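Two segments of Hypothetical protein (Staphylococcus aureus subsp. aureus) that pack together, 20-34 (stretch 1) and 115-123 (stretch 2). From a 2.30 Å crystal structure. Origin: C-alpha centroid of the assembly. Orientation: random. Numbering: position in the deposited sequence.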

# COMPACT_ATOMS: atom_id res chain seq x y z
N LYS A 20 -9.70 -5.19 -7.25
CA LYS A 20 -9.46 -6.65 -7.30
C LYS A 20 -10.66 -7.45 -6.80
O LYS A 20 -11.29 -7.07 -5.81
CB LYS A 20 -8.25 -7.01 -6.45
CG LYS A 20 -6.94 -6.44 -6.94
CD LYS A 20 -6.57 -7.08 -8.25
CE LYS A 20 -5.34 -6.43 -8.83
NZ LYS A 20 -4.95 -7.18 -10.06
N LEU A 21 -10.95 -8.55 -7.49
CA LEU A 21 -11.98 -9.54 -7.08
C LEU A 21 -11.32 -10.86 -6.63
O LEU A 21 -10.60 -11.49 -7.39
CB LEU A 21 -12.96 -9.82 -8.23
CG LEU A 21 -13.82 -8.65 -8.77
CD1 LEU A 21 -14.61 -9.10 -10.01
CD2 LEU A 21 -14.77 -8.09 -7.75
N TYR A 22 -11.54 -11.23 -5.37
CA TYR A 22 -10.98 -12.45 -4.82
C TYR A 22 -12.10 -13.36 -4.39
O TYR A 22 -13.20 -12.88 -4.10
CB TYR A 22 -10.10 -12.15 -3.61
CG TYR A 22 -8.96 -11.24 -3.92
CD1 TYR A 22 -8.87 -9.97 -3.32
CD2 TYR A 22 -7.98 -11.62 -4.84
CE1 TYR A 22 -7.80 -9.12 -3.63
CE2 TYR A 22 -6.93 -10.80 -5.15
CZ TYR A 22 -6.84 -9.54 -4.54
OH TYR A 22 -5.77 -8.74 -4.87
N LYS A 23 -11.80 -14.65 -4.33
CA LYS A 23 -12.68 -15.66 -3.77
C LYS A 23 -12.68 -15.65 -2.23
O LYS A 23 -13.61 -16.14 -1.59
CB LYS A 23 -12.27 -17.06 -4.26
CG LYS A 23 -10.86 -17.44 -3.77
CD LYS A 23 -10.41 -18.79 -4.25
CE LYS A 23 -8.94 -18.97 -3.94
NZ LYS A 23 -8.29 -19.91 -4.90
N PHE A 24 -11.61 -15.12 -1.63
CA PHE A 24 -11.49 -15.03 -0.17
C PHE A 24 -12.57 -14.16 0.45
O PHE A 24 -13.02 -13.22 -0.19
CB PHE A 24 -10.15 -14.42 0.18
CG PHE A 24 -9.00 -15.10 -0.44
CD1 PHE A 24 -8.76 -16.45 -0.20
CD2 PHE A 24 -8.14 -14.41 -1.28
CE1 PHE A 24 -7.67 -17.10 -0.80
CE2 PHE A 24 -7.05 -15.04 -1.87
CZ PHE A 24 -6.82 -16.38 -1.63
N SER A 25 -12.97 -14.47 1.69
CA SER A 25 -13.86 -13.62 2.50
C SER A 25 -13.25 -12.22 2.81
O SER A 25 -12.01 -12.09 2.90
CB SER A 25 -14.25 -14.33 3.80
OG SER A 25 -13.17 -14.34 4.71
N PRO A 26 -14.10 -11.17 2.94
CA PRO A 26 -13.60 -9.82 3.29
C PRO A 26 -12.71 -9.85 4.51
O PRO A 26 -11.68 -9.20 4.54
CB PRO A 26 -14.88 -9.03 3.58
CG PRO A 26 -15.87 -9.64 2.67
CD PRO A 26 -15.55 -11.15 2.71
N GLU A 27 -13.14 -10.59 5.51
CA GLU A 27 -12.34 -10.89 6.68
C GLU A 27 -10.92 -11.41 6.42
O GLU A 27 -9.99 -11.04 7.14
CB GLU A 27 -13.06 -11.93 7.53
CG GLU A 27 -12.10 -12.77 8.36
CD GLU A 27 -12.77 -13.54 9.45
OE1 GLU A 27 -13.72 -14.30 9.16
OE2 GLU A 27 -12.32 -13.39 10.61
N LEU A 28 -10.77 -12.31 5.45
CA LEU A 28 -9.43 -12.85 5.10
C LEU A 28 -8.56 -11.80 4.39
O LEU A 28 -7.38 -11.69 4.69
CB LEU A 28 -9.50 -14.14 4.29
CG LEU A 28 -9.84 -15.42 5.08
CD1 LEU A 28 -9.88 -16.58 4.13
CD2 LEU A 28 -8.88 -15.73 6.26
N VAL A 29 -9.16 -11.04 3.48
CA VAL A 29 -8.46 -9.93 2.84
C VAL A 29 -8.14 -8.78 3.81
O VAL A 29 -7.03 -8.23 3.77
CB VAL A 29 -9.20 -9.41 1.59
CG1 VAL A 29 -8.35 -8.34 0.89
CG2 VAL A 29 -9.47 -10.59 0.64
N TYR A 30 -9.09 -8.43 4.67
CA TYR A 30 -8.91 -7.35 5.65
C TYR A 30 -7.78 -7.70 6.60
O TYR A 30 -6.95 -6.87 6.91
CB TYR A 30 -10.21 -7.07 6.41
CG TYR A 30 -10.12 -5.99 7.49
CD1 TYR A 30 -9.91 -6.34 8.85
CD2 TYR A 30 -10.28 -4.63 7.17
CE1 TYR A 30 -9.81 -5.36 9.84
CE2 TYR A 30 -10.18 -3.64 8.15
CZ TYR A 30 -9.95 -4.00 9.48
OH TYR A 30 -9.90 -3.00 10.45
N GLU A 31 -7.76 -8.94 7.06
CA GLU A 31 -6.68 -9.45 7.90
C GLU A 31 -5.27 -9.24 7.29
O GLU A 31 -4.33 -8.89 8.02
CB GLU A 31 -6.91 -10.94 8.19
CG GLU A 31 -6.01 -11.52 9.30
CD GLU A 31 -6.33 -13.00 9.65
OE1 GLU A 31 -6.31 -13.89 8.77
OE2 GLU A 31 -6.58 -13.27 10.84
N ALA A 32 -5.13 -9.46 5.98
CA ALA A 32 -3.84 -9.28 5.28
C ALA A 32 -3.23 -7.90 5.51
O ALA A 32 -2.00 -7.77 5.55
CB ALA A 32 -4.02 -9.53 3.78
N TRP A 33 -4.11 -6.90 5.71
CA TRP A 33 -3.79 -5.48 5.80
C TRP A 33 -3.54 -5.04 7.22
O TRP A 33 -3.06 -3.94 7.45
CB TRP A 33 -4.94 -4.60 5.24
CG TRP A 33 -4.97 -4.51 3.70
CD1 TRP A 33 -5.56 -5.41 2.82
CD2 TRP A 33 -4.40 -3.48 2.88
NE1 TRP A 33 -5.39 -4.99 1.52
CE2 TRP A 33 -4.68 -3.81 1.52
CE3 TRP A 33 -3.68 -2.30 3.15
CZ2 TRP A 33 -4.26 -2.99 0.44
CZ3 TRP A 33 -3.25 -1.49 2.06
CH2 TRP A 33 -3.53 -1.85 0.74
N THR A 34 -3.88 -5.90 8.18
CA THR A 34 -3.99 -5.45 9.57
C THR A 34 -3.34 -6.39 10.53
O THR A 34 -3.36 -6.16 11.75
CB THR A 34 -5.47 -5.21 10.00
OG1 THR A 34 -6.22 -6.39 9.77
CG2 THR A 34 -6.09 -4.02 9.23
N THR A 115 -21.68 -14.75 -4.68
CA THR A 115 -20.60 -15.43 -5.42
C THR A 115 -19.42 -15.38 -4.44
O THR A 115 -19.50 -15.91 -3.32
CB THR A 115 -20.19 -14.83 -6.84
OG1 THR A 115 -19.06 -15.56 -7.37
CG2 THR A 115 -19.80 -13.32 -6.81
N GLY A 116 -18.36 -14.67 -4.85
CA GLY A 116 -17.06 -14.73 -4.22
C GLY A 116 -16.95 -14.28 -2.78
O GLY A 116 -17.93 -14.17 -2.06
N GLY A 117 -15.72 -14.07 -2.35
CA GLY A 117 -15.47 -13.46 -1.06
C GLY A 117 -15.58 -11.96 -1.14
O GLY A 117 -16.54 -11.37 -0.65
N THR A 118 -14.60 -11.32 -1.76
CA THR A 118 -14.47 -9.86 -1.66
C THR A 118 -14.13 -9.13 -2.94
O THR A 118 -13.35 -9.62 -3.76
CB THR A 118 -13.58 -9.42 -0.44
OG1 THR A 118 -12.82 -8.20 -0.70
CG2 THR A 118 -12.70 -10.49 -0.02
N GLN A 119 -14.79 -7.98 -3.09
CA GLN A 119 -14.32 -6.91 -3.96
C GLN A 119 -13.44 -5.93 -3.18
O GLN A 119 -13.86 -5.34 -2.18
CB GLN A 119 -15.50 -6.14 -4.53
CG GLN A 119 -15.12 -5.07 -5.51
CD GLN A 119 -16.31 -4.26 -5.96
OE1 GLN A 119 -17.28 -4.11 -5.23
NE2 GLN A 119 -16.24 -3.73 -7.18
N MSE A 120 -12.22 -5.74 -3.65
CA MSE A 120 -11.31 -4.84 -2.99
C MSE A 120 -11.08 -3.65 -3.87
O MSE A 120 -10.59 -3.79 -5.00
CB MSE A 120 -10.00 -5.54 -2.65
CG MSE A 120 -9.03 -4.67 -1.86
SE MSE A 120 -7.26 -5.48 -1.65
CE MSE A 120 -6.43 -5.04 -3.33
N LEU A 121 -11.44 -2.48 -3.33
CA LEU A 121 -11.29 -1.20 -3.99
C LEU A 121 -10.20 -0.34 -3.29
O LEU A 121 -10.33 0.12 -2.14
CB LEU A 121 -12.63 -0.48 -4.10
CG LEU A 121 -13.75 -1.28 -4.79
CD1 LEU A 121 -15.13 -0.66 -4.53
CD2 LEU A 121 -13.47 -1.41 -6.29
N PHE A 122 -9.11 -0.17 -4.03
CA PHE A 122 -7.91 0.47 -3.52
C PHE A 122 -7.74 1.84 -4.16
O PHE A 122 -7.75 1.95 -5.38
CB PHE A 122 -6.68 -0.46 -3.76
CG PHE A 122 -5.32 0.22 -3.52
CD1 PHE A 122 -4.75 0.26 -2.25
CD2 PHE A 122 -4.59 0.77 -4.61
CE1 PHE A 122 -3.50 0.83 -2.06
CE2 PHE A 122 -3.34 1.36 -4.44
CZ PHE A 122 -2.77 1.38 -3.17
N TYR A 123 -7.54 2.86 -3.33
CA TYR A 123 -7.23 4.21 -3.80
C TYR A 123 -5.91 4.68 -3.19
O TYR A 123 -5.71 4.49 -2.02
CB TYR A 123 -8.35 5.17 -3.38
CG TYR A 123 -7.98 6.63 -3.53
CD1 TYR A 123 -8.08 7.26 -4.76
CD2 TYR A 123 -7.53 7.39 -2.44
CE1 TYR A 123 -7.77 8.65 -4.92
CE2 TYR A 123 -7.24 8.74 -2.57
CZ TYR A 123 -7.36 9.37 -3.83
OH TYR A 123 -7.02 10.71 -4.00

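Stretch 2 enters the contact through a loop and then runs as a strand beside stretch 1. Thr 115 is exposed and makes no contact with stretch 1. Gly 116 lies near the backbone of Tyr 22 and Lys 23. A CB on Gly 116 would sit 3.2 Å from Tyr 22 O, which is tight.

Gly 117 is buried at the bend where stretch 1 leaves its strand. Gly 117 N gives a weak hydrogen bond to Tyr 22 O at 3.3 Å, with an angle of 130°. Gly 117 CA is 3.9 Å from Ser 25 N. The backbone leaves no room here for a side chain. A CB on Gly 117 would point toward stretch 1 and fall 1.3 Å from Phe 24 O and 2.6 Å from both Lys 23 O and Ser 25 N, all clashes. Even without one, Gly 117 CA and Phe 24 O are modelled too close, at 2.6 Å, so this local detail should be read with caution. Pro 26 CD packs 3.5 Å from Gly 117 O.

Thr 118 begins the strand. It pairs with Tyr 22 in an antiparallel, hydrogen-bonded bridge. Tyr 22 N donates to Thr 118 O at 2.9 Å, and Thr 118 N donates to Tyr 22 O at 3.1 Å. Tyr 22 O thus accepts from two successive residues, Gly 117 and Thr 118. The side chain of Thr 118 faces the helix that follows the strand in stretch 1. Thr 118 CG2 lies 3.3 Å from both Pro 26 N and Val 29 CG2. Its chi1 of 147° lies between wells. Thr 118 OG1 is buried by the contact and has no polar partner in the model.

Gln 119 is paired with Leu 21 at a non-hydrogen-bonded position, with Gln 119 CA and Leu 21 CA 4.7 Å apart. Their side chains share the sheet face opposite the helix. Leu 21 CD2 meets Gln 119 CG at 3.8 Å, a contact between aliphatic parts.

Met 120 is a selenomethionine, and more of its area is covered by stretch 1 than that of any other residue in stretch 2. Its backbone forms a two-way pair with Lys 20. Lys 20 N donates to Met 120 O at 2.8 Å, and Met 120 N donates to Lys 20 O at 2.7 Å. Both bonds are nearly straight. The side chain lies on the same sheet face as those of Lys 20, Tyr 22 and Thr 118. Met 120 SE is 4.0 Å from Val 29 CG1 and 4.2 Å from Tyr 22 CE1. Met 120 SE also lies 3.7 Å from Trp 33 NE1, at the edge of the indole, so the selenium does not stack on the ring. Trp 33 NE1 is buried without a hydrogen-bond partner. Met 120 CE reaches Lys 20 CG at 3.9 Å.

Leu 121 has its CA-to-CB bond pointing away and makes no contact with stretch 1. Phe 122 points back toward stretch 1. Phe 122 CD1 packs against Trp 33 CH2 at 3.9 Å. Tyr 123 is beyond reach of stretch 1.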